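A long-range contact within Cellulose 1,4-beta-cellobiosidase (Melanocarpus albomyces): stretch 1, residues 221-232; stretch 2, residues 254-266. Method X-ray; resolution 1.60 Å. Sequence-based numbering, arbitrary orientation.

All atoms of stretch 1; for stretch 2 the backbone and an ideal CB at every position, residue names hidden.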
# COMPACT_ATOMS: atom_id res chain seq x y z
N TYR A 221 -8.58 12.26 -8.04
CA TYR A 221 -10.02 12.22 -8.34
C TYR A 221 -10.83 11.35 -7.40
O TYR A 221 -12.05 11.26 -7.52
CB TYR A 221 -10.18 11.69 -9.77
CG TYR A 221 -9.57 12.69 -10.73
CD1 TYR A 221 -8.24 12.67 -11.11
CD2 TYR A 221 -10.41 13.67 -11.24
CE1 TYR A 221 -7.74 13.62 -11.99
CE2 TYR A 221 -9.92 14.61 -12.11
CZ TYR A 221 -8.59 14.58 -12.48
OH TYR A 221 -8.16 15.54 -13.35
N ALA A 222 -10.19 10.66 -6.45
CA ALA A 222 -10.97 9.91 -5.47
C ALA A 222 -10.02 9.27 -4.46
O ALA A 222 -8.86 8.97 -4.74
CB ALA A 222 -11.87 8.86 -6.10
N PHE A 223 -10.53 9.07 -3.24
CA PHE A 223 -9.68 8.38 -2.27
C PHE A 223 -10.53 7.28 -1.63
O PHE A 223 -11.63 7.00 -2.07
CB PHE A 223 -9.09 9.32 -1.23
CG PHE A 223 -10.07 9.89 -0.22
CD1 PHE A 223 -10.30 9.27 1.00
CD2 PHE A 223 -10.76 11.07 -0.50
CE1 PHE A 223 -11.18 9.80 1.92
CE2 PHE A 223 -11.65 11.59 0.41
CZ PHE A 223 -11.88 10.95 1.61
N ALA A 224 -9.97 6.70 -0.58
CA ALA A 224 -10.62 5.57 0.06
C ALA A 224 -9.83 5.20 1.31
O ALA A 224 -8.64 4.90 1.23
CB ALA A 224 -10.69 4.40 -0.90
N PHE A 225 -10.52 5.22 2.44
CA PHE A 225 -10.02 4.64 3.67
C PHE A 225 -10.43 3.17 3.63
O PHE A 225 -11.60 2.88 3.38
CB PHE A 225 -10.62 5.33 4.88
CG PHE A 225 -9.86 5.28 6.19
CD1 PHE A 225 -10.23 6.15 7.21
CD2 PHE A 225 -8.81 4.41 6.42
CE1 PHE A 225 -9.57 6.14 8.42
CE2 PHE A 225 -8.15 4.40 7.63
CZ PHE A 225 -8.52 5.28 8.63
N THR A 226 -9.50 2.25 3.86
CA THR A 226 -9.93 0.85 3.84
C THR A 226 -9.25 0.04 4.92
O THR A 226 -8.12 -0.41 4.74
CB THR A 226 -9.60 0.23 2.47
OG1 THR A 226 -10.00 1.15 1.44
CG2 THR A 226 -10.38 -1.05 2.24
N PRO A 227 -9.85 -0.22 6.08
CA PRO A 227 -9.17 -1.15 6.99
C PRO A 227 -9.35 -2.60 6.59
O PRO A 227 -10.32 -3.00 5.93
CB PRO A 227 -9.93 -0.90 8.30
CG PRO A 227 -11.33 -0.64 7.82
CD PRO A 227 -11.12 0.28 6.63
N HIS A 228 -8.43 -3.49 6.98
CA HIS A 228 -8.62 -4.89 6.61
C HIS A 228 -8.05 -5.82 7.68
O HIS A 228 -6.83 -5.79 7.88
CB HIS A 228 -7.92 -5.25 5.32
CG HIS A 228 -8.06 -4.47 4.08
ND1 HIS A 228 -8.56 -5.04 2.92
CD2 HIS A 228 -7.77 -3.19 3.75
CE1 HIS A 228 -8.58 -4.15 1.95
NE2 HIS A 228 -8.11 -3.01 2.43
N ALA A 229 -8.84 -6.68 8.34
CA ALA A 229 -8.10 -7.63 9.18
C ALA A 229 -8.16 -9.01 8.50
O ALA A 229 -8.76 -9.07 7.43
CB ALA A 229 -8.60 -7.67 10.61
N CYS A 230 -7.56 -10.00 9.12
CA CYS A 230 -7.38 -11.39 8.79
C CYS A 230 -7.67 -12.28 9.99
O CYS A 230 -7.74 -11.73 11.09
CB CYS A 230 -5.93 -11.66 8.36
SG CYS A 230 -5.36 -10.57 7.03
N THR A 231 -7.83 -13.60 9.87
CA THR A 231 -8.06 -14.41 11.08
C THR A 231 -6.74 -14.75 11.77
O THR A 231 -6.73 -15.35 12.84
CB THR A 231 -8.85 -15.71 10.83
OG1 THR A 231 -8.14 -16.54 9.91
CG2 THR A 231 -10.21 -15.40 10.22
N THR A 232 -5.64 -14.34 11.17
CA THR A 232 -4.30 -14.22 11.73
C THR A 232 -3.76 -12.90 11.20
O THR A 232 -3.54 -12.78 9.99
CB THR A 232 -3.34 -15.33 11.34
OG1 THR A 232 -3.69 -16.56 12.00
CG2 THR A 232 -1.91 -15.03 11.78
N UNK A 254 -9.18 -17.79 1.54
CA UNK A 254 -7.98 -17.52 2.31
C UNK A 254 -8.30 -17.14 3.75
O UNK A 254 -9.40 -17.42 4.22
CB UNK A 254 -7.17 -16.41 1.64
N UNK A 255 -7.31 -16.53 4.40
CA UNK A 255 -7.44 -16.11 5.79
C UNK A 255 -7.82 -14.63 5.90
O UNK A 255 -8.49 -14.24 6.87
CB UNK A 255 -6.13 -16.37 6.54
N UNK A 256 -7.43 -13.81 4.93
CA UNK A 256 -7.70 -12.38 4.90
C UNK A 256 -8.82 -11.92 3.98
O UNK A 256 -9.13 -12.49 2.94
CB UNK A 256 -6.42 -11.65 4.50
N UNK A 257 -9.43 -10.80 4.38
CA UNK A 257 -10.47 -10.11 3.62
C UNK A 257 -9.87 -9.14 2.62
O UNK A 257 -9.63 -7.98 2.96
CB UNK A 257 -11.42 -9.37 4.56
N UNK A 258 -9.62 -9.54 1.37
CA UNK A 258 -9.01 -8.61 0.42
C UNK A 258 -9.79 -7.32 0.20
O UNK A 258 -9.22 -6.37 -0.37
CB UNK A 258 -8.83 -9.31 -0.93
N UNK A 259 -11.07 -7.23 0.56
CA UNK A 259 -11.85 -6.05 0.18
C UNK A 259 -12.03 -5.09 1.35
O UNK A 259 -12.17 -3.88 1.17
CB UNK A 259 -13.22 -6.47 -0.36
N UNK A 260 -12.01 -5.62 2.58
CA UNK A 260 -12.18 -4.74 3.73
C UNK A 260 -13.50 -3.97 3.63
O UNK A 260 -14.33 -4.34 2.79
CB UNK A 260 -11.00 -3.77 3.84
N UNK A 261 -13.62 -2.97 4.47
CA UNK A 261 -14.66 -2.00 4.72
C UNK A 261 -14.18 -0.60 4.34
O UNK A 261 -13.45 0.03 5.11
CB UNK A 261 -15.09 -2.05 6.19
N UNK A 262 -14.57 -0.12 3.16
CA UNK A 262 -13.98 1.10 2.64
C UNK A 262 -14.83 2.35 2.79
O UNK A 262 -16.05 2.35 2.60
CB UNK A 262 -13.66 0.90 1.16
N UNK A 263 -14.19 3.48 3.12
CA UNK A 263 -14.92 4.74 3.01
C UNK A 263 -14.29 5.52 1.85
O UNK A 263 -13.30 6.23 2.02
CB UNK A 263 -14.88 5.54 4.32
N UNK A 264 -14.89 5.31 0.69
CA UNK A 264 -14.68 6.14 -0.48
C UNK A 264 -15.92 7.03 -0.60
O UNK A 264 -17.02 6.52 -0.79
CB UNK A 264 -14.45 5.30 -1.74
N UNK A 265 -15.68 8.32 -0.50
CA UNK A 265 -16.73 9.33 -0.69
C UNK A 265 -17.58 9.12 -1.94
O UNK A 265 -18.81 9.03 -1.88
CB UNK A 265 -16.09 10.72 -0.75
N UNK A 266 -16.93 9.07 -3.11
CA UNK A 266 -17.69 8.94 -4.35
C UNK A 266 -18.57 7.69 -4.33
O UNK A 266 -19.75 7.71 -4.65
CB UNK A 266 -16.74 8.90 -5.55

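The two stretches run in roughly opposite directions, and stretch 2 is read here from its first residue. Position 254 has nothing of stretch 1 within 5.5 Å of its ideal CB, so the contact does not restrict it; it is Gly-254. At position 255 the CB points sideways, 3.9 Å from Thr-231 OG1, with open space beyond. A long or polar side chain would suit. Lys-255 lays its aliphatic part by the threonine, CG 3.7 Å from Thr-231 OG1, while its end leads away. Its backbone accepts a hydrogen bond whatever the side chain: Thr-231 N to Lys-255 O, 3.1 Å.

Position 256 is nearly dictated. Its ideal CB lies 2.9 Å from Cys-230 SG, too close for unbonded atoms but natural across a disulfide. Cys-256 completes it, with Cys-230 SG and Cys-256 SG 2.0 Å apart and chi3 at 102°, and so locks the two backbones together.

At position 257 the CB points sideways, 3.9 Å from Ala-229 O, and several side chains would fit. The backbone carbonyl has the clearer task: His-228 ND1 donates to the carbonyl O of position 257 at 3.1 Å, nearly linearly. The nearby turn exposes amides, favouring an acceptor such as Asp or Asn. The residue is Asp-257, whose OD1 receives hydrogen bonds from the backbone N atoms of positions 259 and 260, at 2.9 and 3.0 Å.

Positions 258 and 259 point away from stretch 1, leaving the choice wide. Ala-258 brings its carbonyl to the edge of the His-228 ring; Asn-259 makes its side-chain bond elsewhere in the structure.

Position 260 calls for glycine twice over. Its phi is 58°, and an ideal CB would sit 2.3 Å from Pro-227 O and 2.9 Å from His-228 ND1. Without that atom, Gly-260 CA packs over a face of the histidine ring, 4.1 Å from its centroid.

The CB of position 261 meets an apolar surface, 4.3 Å from Pro-227 CG, where a small or apolar side chain would suit. Cys-261 keeps that CB contact, and is covalently bonded elsewhere in the structure.

At 262 the CB lies 3.7 Å from Thr-226 OG1, so polar residues are acceptable. The end of Asp-262 leads away from stretch 1; separately, its CA lies 3.1 Å from Phe-225 O in a CA-H...O contact.

The backbone of position 263 forms an antiparallel pair with Phe-225, which leaves the side chain open apart from proline: Phe-225 N to O of position 263 is 3.0 Å, and N of position 263 to Phe-225 O is 2.7 Å. Its CB points sideways, with the ideal CB 4.3 Å from Phe-225 CB, so an apolar or aromatic residue fits. Tyr-263 packs there at CB and sends its ring away.

At position 264 the ideal CB points sideways, 3.3 Å from Phe-223 O and 4.0 Å from Ala-224 CB, leaving room for a modest side chain. The position also precedes a helix, where Asn, Asp, Ser or Thr can cap. Asn-264 caps a backbone N just past the stretch.

At 265, phi of −48° and a CB directed toward stretch 1, near the Phe-223 ring, suit proline or another apolar residue. Pro-265 CD lies over the ring face, 3.8 Å from the Phe-223 centroid. The ideal CB of position 266 points toward stretch 1 but stays 4.9 Å from Ala-222 CB, so many side chains would do; it is Tyr-266.

Stretch 2 (254-266) GKCDANGCDYNPY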
# COMPACT_ATOMS: atom_id res chain seq x y z
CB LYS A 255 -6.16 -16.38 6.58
CG LYS A 255 -6.03 -17.79 7.14
CD LYS A 255 -4.59 -18.10 7.51
CE LYS A 255 -4.50 -19.36 8.36
NZ LYS A 255 -5.04 -20.56 7.67
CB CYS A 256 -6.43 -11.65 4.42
SG CYS A 256 -4.99 -11.85 5.50
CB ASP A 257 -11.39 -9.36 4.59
CG ASP A 257 -12.34 -8.40 3.92
OD1 ASP A 257 -12.60 -8.54 2.71
OD2 ASP A 257 -12.84 -7.47 4.61
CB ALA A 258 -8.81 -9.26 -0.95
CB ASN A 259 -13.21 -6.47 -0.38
CG ASN A 259 -13.09 -7.49 -1.51
OD1 ASN A 259 -12.03 -7.71 -2.10
ND2 ASN A 259 -14.21 -8.12 -1.83
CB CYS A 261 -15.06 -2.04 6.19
SG CYS A 261 -16.60 -1.18 6.60
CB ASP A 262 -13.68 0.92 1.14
CG ASP A 262 -14.98 0.77 0.38
OD1 ASP A 262 -15.91 0.18 0.98
OD2 ASP A 262 -15.07 1.23 -0.77
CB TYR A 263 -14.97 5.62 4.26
CG TYR A 263 -16.27 6.41 4.38
CD1 TYR A 263 -17.35 5.93 5.09
CD2 TYR A 263 -16.40 7.64 3.76
CE1 TYR A 263 -18.51 6.67 5.19
CE2 TYR A 263 -17.55 8.39 3.84
CZ TYR A 263 -18.62 7.89 4.56
OH TYR A 263 -19.78 8.62 4.66
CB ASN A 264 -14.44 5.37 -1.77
CG ASN A 264 -14.54 6.15 -3.05
OD1 ASN A 264 -15.52 6.83 -3.35
ND2 ASN A 264 -13.51 6.09 -3.90
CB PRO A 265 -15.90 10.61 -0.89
CG PRO A 265 -14.69 10.38 -0.05
CD PRO A 265 -14.36 8.92 -0.21
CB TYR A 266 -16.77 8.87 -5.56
CG TYR A 266 -17.36 9.29 -6.89
CD1 TYR A 266 -18.42 8.61 -7.49
CD2 TYR A 266 -16.84 10.40 -7.56
CE1 TYR A 266 -18.95 9.00 -8.70
CE2 TYR A 266 -17.36 10.80 -8.77
CZ TYR A 266 -18.41 10.10 -9.33
OH TYR A 266 -18.92 10.51 -10.54
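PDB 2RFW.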